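Local coordinates for protein precorrin-2 dehydrogenase (Bacillus megaterium, PDB 3DFZ) that catalyses the NAD-dependent dehydrogenation of precorrin-2 to sirohydrochlorin, a precursor of siroheme and, by the anaerobic route, of adenosylcobalamin, at residues A133-S145 with L161-Q174. Numbering follows the deposited sequence.
Sequences AQFSRGRLSLAIS and LSSNYDESYTQYTQ
A beta hairpin, 133-145, packs on the corner between helices 151-164 and 168-184 (161-174) through an arginine at its turn end and a row of apolar side chains. The Arg137 chain turns about its CB–CG bond (chi2 -62°), which lays its guanidinium beside the backbone that leaves helix 151-164. Arg137 NE gives a hydrogen bond to Tyr165 O (2.9 Å), and Arg137 NH2 gives one to Ser162 O (3.2 Å). Both oxygens lie near the guanidinium plane. Glu167 N lies over one face, and Glu167 OE2 makes only a long, out-of-plane salt bridge to Arg137 NH1. With an alanine here, the carbonyls of Ser162 and Tyr165 would probably lose these donors, and the hairpin would be less firmly tied to the corner. Ser162 OG sits over the centre of the Phe135 ring, and Phe135 CE2 touches Leu161 CB at 3.6 Å. Ile144 CG1 meets Leu161 CD1 tip to tip, tightly, at 3.4 Å. Leu140 CD2 runs alongside Tyr169, 4.0 Å from Tyr169 CD1. Beside the turn, Thr173 OG1 of helix 168-184 donates to Tyr169 O (3.0 Å), and a water bridges Thr173 OG1 to Arg139 N. Asp166 OD1 caps the second helix by accepting from Ser168 N. The hairpin has a type II' turn at its tip. Strand 140-145 pairs antiparallel with the second subunit. This is a dimer-forming hairpin backed by helices, in the central siroheme-biosynthesis region of the family.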
loop_
_atom_site.group_PDB
_atom_site.type_symbol
_atom_site.label_atom_id
_atom_site.label_comp_id
_atom_site.label_asym_id
_atom_site.label_seq_id
_atom_site.Cartn_x
_atom_site.Cartn_y
_atom_site.Cartn_z
ATOM N N ALA B 133 -8.259 0.635 -3.503
ATOM C CA ALA B 133 -8.765 0.249 -4.825
ATOM C C ALA B 133 -7.545 0.083 -5.706
ATOM O O ALA B 133 -6.514 0.732 -5.481
ATOM C CB ALA B 133 -9.735 1.309 -5.412
ATOM N N GLN B 134 -7.623 -0.821 -6.669
ATOM C CA GLN B 134 -6.495 -1.039 -7.555
ATOM C C GLN B 134 -7.013 -1.302 -8.927
ATOM O O GLN B 134 -8.081 -1.889 -9.091
ATOM C CB GLN B 134 -5.684 -2.267 -7.109
ATOM C CG GLN B 134 -4.951 -2.115 -5.786
ATOM C CD GLN B 134 -4.681 -3.441 -5.128
ATOM O OE1 GLN B 134 -3.966 -4.289 -5.685
ATOM N NE2 GLN B 134 -5.251 -3.640 -3.932
ATOM N N PHE B 135 -6.255 -0.874 -9.926
ATOM C CA PHE B 135 -6.424 -1.429 -11.270
ATOM C C PHE B 135 -5.060 -1.618 -11.847
ATOM O O PHE B 135 -4.076 -1.048 -11.377
ATOM C CB PHE B 135 -7.343 -0.591 -12.198
ATOM C CG PHE B 135 -6.703 0.682 -12.714
ATOM C CD1 PHE B 135 -6.032 0.699 -13.941
ATOM C CD2 PHE B 135 -6.743 1.844 -11.962
ATOM C CE1 PHE B 135 -5.407 1.867 -14.407
ATOM C CE2 PHE B 135 -6.137 3.001 -12.424
ATOM C CZ PHE B 135 -5.460 3.010 -13.649
ATOM N N SER B 136 -5.012 -2.440 -12.874
ATOM C CA SER B 136 -3.776 -2.839 -13.472
ATOM C C SER B 136 -3.893 -2.516 -14.953
ATOM O O SER B 136 -4.988 -2.577 -15.511
ATOM C CB SER B 136 -3.589 -4.342 -13.241
ATOM O OG SER B 136 -2.213 -4.695 -13.236
ATOM N N ARG B 137 -2.784 -2.128 -15.570
ATOM C CA ARG B 137 -2.638 -2.213 -17.044
ATOM C C ARG B 137 -1.414 -3.055 -17.341
ATOM O O ARG B 137 -0.305 -2.550 -17.396
ATOM C CB ARG B 137 -2.510 -0.823 -17.708
ATOM C CG ARG B 137 -3.741 0.053 -17.578
ATOM C CD ARG B 137 -4.985 -0.548 -18.265
ATOM N NE ARG B 137 -6.074 0.416 -18.208
ATOM C CZ ARG B 137 -7.340 0.152 -18.477
ATOM N NH1 ARG B 137 -7.714 -1.084 -18.807
ATOM N NH2 ARG B 137 -8.238 1.127 -18.413
ATOM N N GLY B 138 -1.617 -4.357 -17.487
ATOM C CA GLY B 138 -0.507 -5.301 -17.599
ATOM C C GLY B 138 0.259 -5.272 -16.302
ATOM O O GLY B 138 -0.322 -5.415 -15.217
ATOM N N ARG B 139 1.554 -5.025 -16.409
ATOM C CA ARG B 139 2.408 -4.874 -15.243
ATOM C C ARG B 139 2.200 -3.548 -14.478
ATOM O O ARG B 139 2.630 -3.419 -13.336
ATOM C CB ARG B 139 3.867 -5.062 -15.643
ATOM C CG ARG B 139 4.137 -6.443 -16.250
ATOM C CD ARG B 139 5.557 -6.620 -16.795
ATOM N NE ARG B 139 5.743 -7.988 -17.285
ATOM C CZ ARG B 139 5.378 -8.407 -18.499
ATOM N NH1 ARG B 139 4.817 -7.555 -19.357
ATOM N NH2 ARG B 139 5.569 -9.677 -18.860
ATOM N N LEU B 140 1.536 -2.567 -15.080
ATOM C CA LEU B 140 1.357 -1.308 -14.369
ATOM C C LEU B 140 0.266 -1.546 -13.372
ATOM O O LEU B 140 -0.805 -2.055 -13.712
ATOM C CB LEU B 140 0.984 -0.114 -15.289
ATOM C CG LEU B 140 0.546 1.213 -14.632
ATOM C CD1 LEU B 140 1.671 1.900 -13.835
ATOM C CD2 LEU B 140 -0.011 2.233 -15.665
ATOM N N SER B 141 0.526 -1.115 -12.157
ATOM C CA SER B 141 -0.459 -1.199 -11.142
ATOM C C SER B 141 -0.596 0.145 -10.423
ATOM O O SER B 141 0.383 0.754 -10.065
ATOM C CB SER B 141 -0.064 -2.329 -10.171
ATOM O OG SER B 141 -0.998 -2.403 -9.144
ATOM N N LEU B 142 -1.833 0.580 -10.226
ATOM C CA LEU B 142 -2.159 1.775 -9.447
ATOM C C LEU B 142 -3.039 1.395 -8.250
ATOM O O LEU B 142 -4.001 0.653 -8.382
ATOM C CB LEU B 142 -2.881 2.837 -10.336
ATOM C CG LEU B 142 -1.983 3.424 -11.443
ATOM C CD1 LEU B 142 -2.703 4.435 -12.323
ATOM C CD2 LEU B 142 -0.743 4.072 -10.852
ATOM N N ALA B 143 -2.698 1.926 -7.088
ATOM C CA ALA B 143 -3.503 1.739 -5.900
ATOM C C ALA B 143 -3.993 3.098 -5.399
ATOM O O ALA B 143 -3.226 4.039 -5.310
ATOM C CB ALA B 143 -2.685 1.014 -4.832
ATOM N N ILE B 144 -5.272 3.187 -5.068
ATOM C CA ILE B 144 -5.893 4.428 -4.640
ATOM C C ILE B 144 -6.602 4.243 -3.311
ATOM O O ILE B 144 -7.378 3.302 -3.157
ATOM C CB ILE B 144 -6.993 4.886 -5.638
ATOM C CG1 ILE B 144 -6.469 4.925 -7.080
ATOM C CG2 ILE B 144 -7.627 6.243 -5.166
ATOM C CD1 ILE B 144 -6.822 3.734 -7.970
ATOM N N SER B 145 -6.382 5.158 -2.375
ATOM C CA SER B 145 -7.092 5.123 -1.108
ATOM C C SER B 145 -7.471 6.524 -0.667
ATOM O O SER B 145 -6.808 7.493 -1.012
ATOM C CB SER B 145 -6.205 4.474 -0.031
ATOM O OG SER B 145 -6.878 4.329 1.219
ATOM N N LEU B 161 -8.587 7.677 -13.362
ATOM C CA LEU B 161 -7.273 7.112 -13.705
ATOM C C LEU B 161 -7.321 6.021 -14.770
ATOM O O LEU B 161 -6.396 5.867 -15.570
ATOM C CB LEU B 161 -6.598 6.549 -12.457
ATOM C CG LEU B 161 -6.325 7.411 -11.226
ATOM C CD1 LEU B 161 -6.099 6.527 -10.026
ATOM C CD2 LEU B 161 -5.136 8.297 -11.425
ATOM N N SER B 162 -8.385 5.226 -14.746
ATOM C CA SER B 162 -8.657 4.240 -15.797
ATOM C C SER B 162 -8.767 4.880 -17.173
ATOM O O SER B 162 -8.216 4.353 -18.147
ATOM C CB SER B 162 -9.965 3.510 -15.509
ATOM O OG SER B 162 -9.734 2.375 -14.713
ATOM N N SER B 163 -9.507 5.990 -17.231
ATOM C CA SER B 163 -9.632 6.867 -18.403
ATOM C C SER B 163 -8.257 7.290 -18.950
ATOM O O SER B 163 -7.921 6.948 -20.091
ATOM C CB SER B 163 -10.473 8.085 -18.006
ATOM O OG SER B 163 -10.850 8.916 -19.090
ATOM N N ASN B 164 -7.453 7.983 -18.127
ATOM C CA ASN B 164 -6.110 8.467 -18.512
ATOM C C ASN B 164 -5.040 7.445 -18.850
ATOM O O ASN B 164 -4.176 7.683 -19.704
ATOM C CB ASN B 164 -5.564 9.431 -17.475
ATOM C CG ASN B 164 -6.349 10.733 -17.439
ATOM O OD1 ASN B 164 -6.691 11.306 -18.495
ATOM N ND2 ASN B 164 -6.631 11.222 -16.229
ATOM N N TYR B 165 -5.090 6.314 -18.156
ATOM C CA TYR B 165 -4.174 5.226 -18.387
ATOM C C TYR B 165 -5.036 4.075 -18.919
ATOM O O TYR B 165 -5.663 3.330 -18.148
ATOM C CB TYR B 165 -3.453 4.866 -17.080
ATOM C CG TYR B 165 -2.649 6.043 -16.517
ATOM C CD1 TYR B 165 -3.229 6.965 -15.652
ATOM C CD2 TYR B 165 -1.327 6.230 -16.862
ATOM C CE1 TYR B 165 -2.500 8.037 -15.163
ATOM C CE2 TYR B 165 -0.602 7.319 -16.384
ATOM C CZ TYR B 165 -1.185 8.209 -15.543
ATOM O OH TYR B 165 -0.448 9.282 -15.058
ATOM N N ASP B 166 -5.110 3.971 -20.248
ATOM C CA ASP B 166 -5.895 2.911 -20.875
ATOM C C ASP B 166 -5.004 1.733 -21.277
ATOM O O ASP B 166 -3.853 1.612 -20.789
ATOM C CB ASP B 166 -6.774 3.434 -22.015
ATOM C CG ASP B 166 -5.990 3.762 -23.318
ATOM O OD1 ASP B 166 -4.743 3.604 -23.408
ATOM O OD2 ASP B 166 -6.674 4.163 -24.292
ATOM N N GLU B 167 -5.546 0.879 -22.147
ATOM C CA GLU B 167 -4.889 -0.354 -22.589
ATOM C C GLU B 167 -3.568 -0.160 -23.318
ATOM O O GLU B 167 -2.835 -1.124 -23.475
ATOM C CB GLU B 167 -5.825 -1.181 -23.482
ATOM C CG GLU B 167 -7.043 -1.753 -22.757
ATOM C CD GLU B 167 -8.209 -0.784 -22.713
ATOM O OE1 GLU B 167 -8.028 0.420 -23.032
ATOM O OE2 GLU B 167 -9.322 -1.235 -22.362
ATOM N N SER B 168 -3.262 1.062 -23.759
ATOM C CA SER B 168 -1.926 1.362 -24.269
ATOM C C SER B 168 -0.853 1.074 -23.233
ATOM O O SER B 168 0.232 0.657 -23.603
ATOM C CB SER B 168 -1.792 2.818 -24.744
ATOM O OG SER B 168 -1.945 3.726 -23.669
ATOM N N TYR B 169 -1.137 1.290 -21.948
ATOM C CA TYR B 169 -0.134 0.997 -20.905
ATOM C C TYR B 169 0.092 -0.521 -20.715
ATOM O O TYR B 169 1.158 -0.953 -20.286
ATOM C CB TYR B 169 -0.485 1.700 -19.596
ATOM C CG TYR B 169 -0.225 3.192 -19.667
ATOM C CD1 TYR B 169 0.982 3.723 -19.221
ATOM C CD2 TYR B 169 -1.162 4.065 -20.231
ATOM C CE1 TYR B 169 1.249 5.076 -19.318
ATOM C CE2 TYR B 169 -0.906 5.430 -20.313
ATOM C CZ TYR B 169 0.303 5.923 -19.859
ATOM O OH TYR B 169 0.569 7.268 -19.901
ATOM N N THR B 170 -0.900 -1.321 -21.084
ATOM C CA THR B 170 -0.770 -2.770 -20.959
ATOM C C THR B 170 0.307 -3.297 -21.914
ATOM O O THR B 170 1.185 -4.056 -21.498
ATOM C CB THR B 170 -2.125 -3.470 -21.171
ATOM O OG1 THR B 170 -3.111 -2.875 -20.305
ATOM C CG2 THR B 170 -2.027 -4.942 -20.877
ATOM N N GLN B 171 0.230 -2.891 -23.176
ATOM C CA GLN B 171 1.206 -3.231 -24.185
ATOM C C GLN B 171 2.608 -2.598 -23.921
ATOM O O GLN B 171 3.657 -3.198 -24.213
ATOM C CB GLN B 171 0.683 -2.727 -25.548
ATOM C CG GLN B 171 1.501 -3.193 -26.747
ATOM C CD GLN B 171 2.812 -2.458 -26.941
ATOM O OE1 GLN B 171 2.944 -1.272 -26.593
ATOM N NE2 GLN B 171 3.799 -3.155 -27.543
ATOM N N TYR B 172 2.590 -1.363 -23.446
ATOM C CA TYR B 172 3.805 -0.578 -23.209
ATOM C C TYR B 172 4.664 -1.150 -22.075
ATOM O O TYR B 172 5.882 -1.214 -22.193
ATOM C CB TYR B 172 3.403 0.879 -22.923
ATOM C CG TYR B 172 4.552 1.855 -22.709
ATOM C CD1 TYR B 172 5.704 1.823 -23.507
ATOM C CD2 TYR B 172 4.477 2.814 -21.713
ATOM C CE1 TYR B 172 6.717 2.715 -23.304
ATOM C CE2 TYR B 172 5.503 3.720 -21.514
ATOM C CZ TYR B 172 6.600 3.675 -22.312
ATOM O OH TYR B 172 7.589 4.608 -22.091
ATOM N N THR B 173 4.043 -1.576 -20.977
ATOM C CA THR B 173 4.850 -2.126 -19.880
ATOM C C THR B 173 5.393 -3.497 -20.260
ATOM O O THR B 173 6.373 -3.957 -19.676
ATOM C CB THR B 173 4.103 -2.154 -18.519
ATOM O OG1 THR B 173 2.821 -2.814 -18.660
ATOM C CG2 THR B 173 3.895 -0.728 -18.045
ATOM N N GLN B 174 4.770 -4.126 -21.260
ATOM C CA GLN B 174 5.320 -5.347 -21.843
ATOM C C GLN B 174 6.564 -5.039 -22.654
ATOM O O GLN B 174 7.557 -5.756 -22.539
ATOM C CB GLN B 174 4.267 -6.130 -22.677
ATOM C CG GLN B 174 4.822 -7.358 -23.443
ATOM C CD GLN B 174 5.432 -8.472 -22.541
ATOM O OE1 GLN B 174 5.042 -8.650 -21.382
ATOM N NE2 GLN B 174 6.383 -9.220 -23.096
HETATM O O HOH W 1 2.362 -5.497 -19.099
#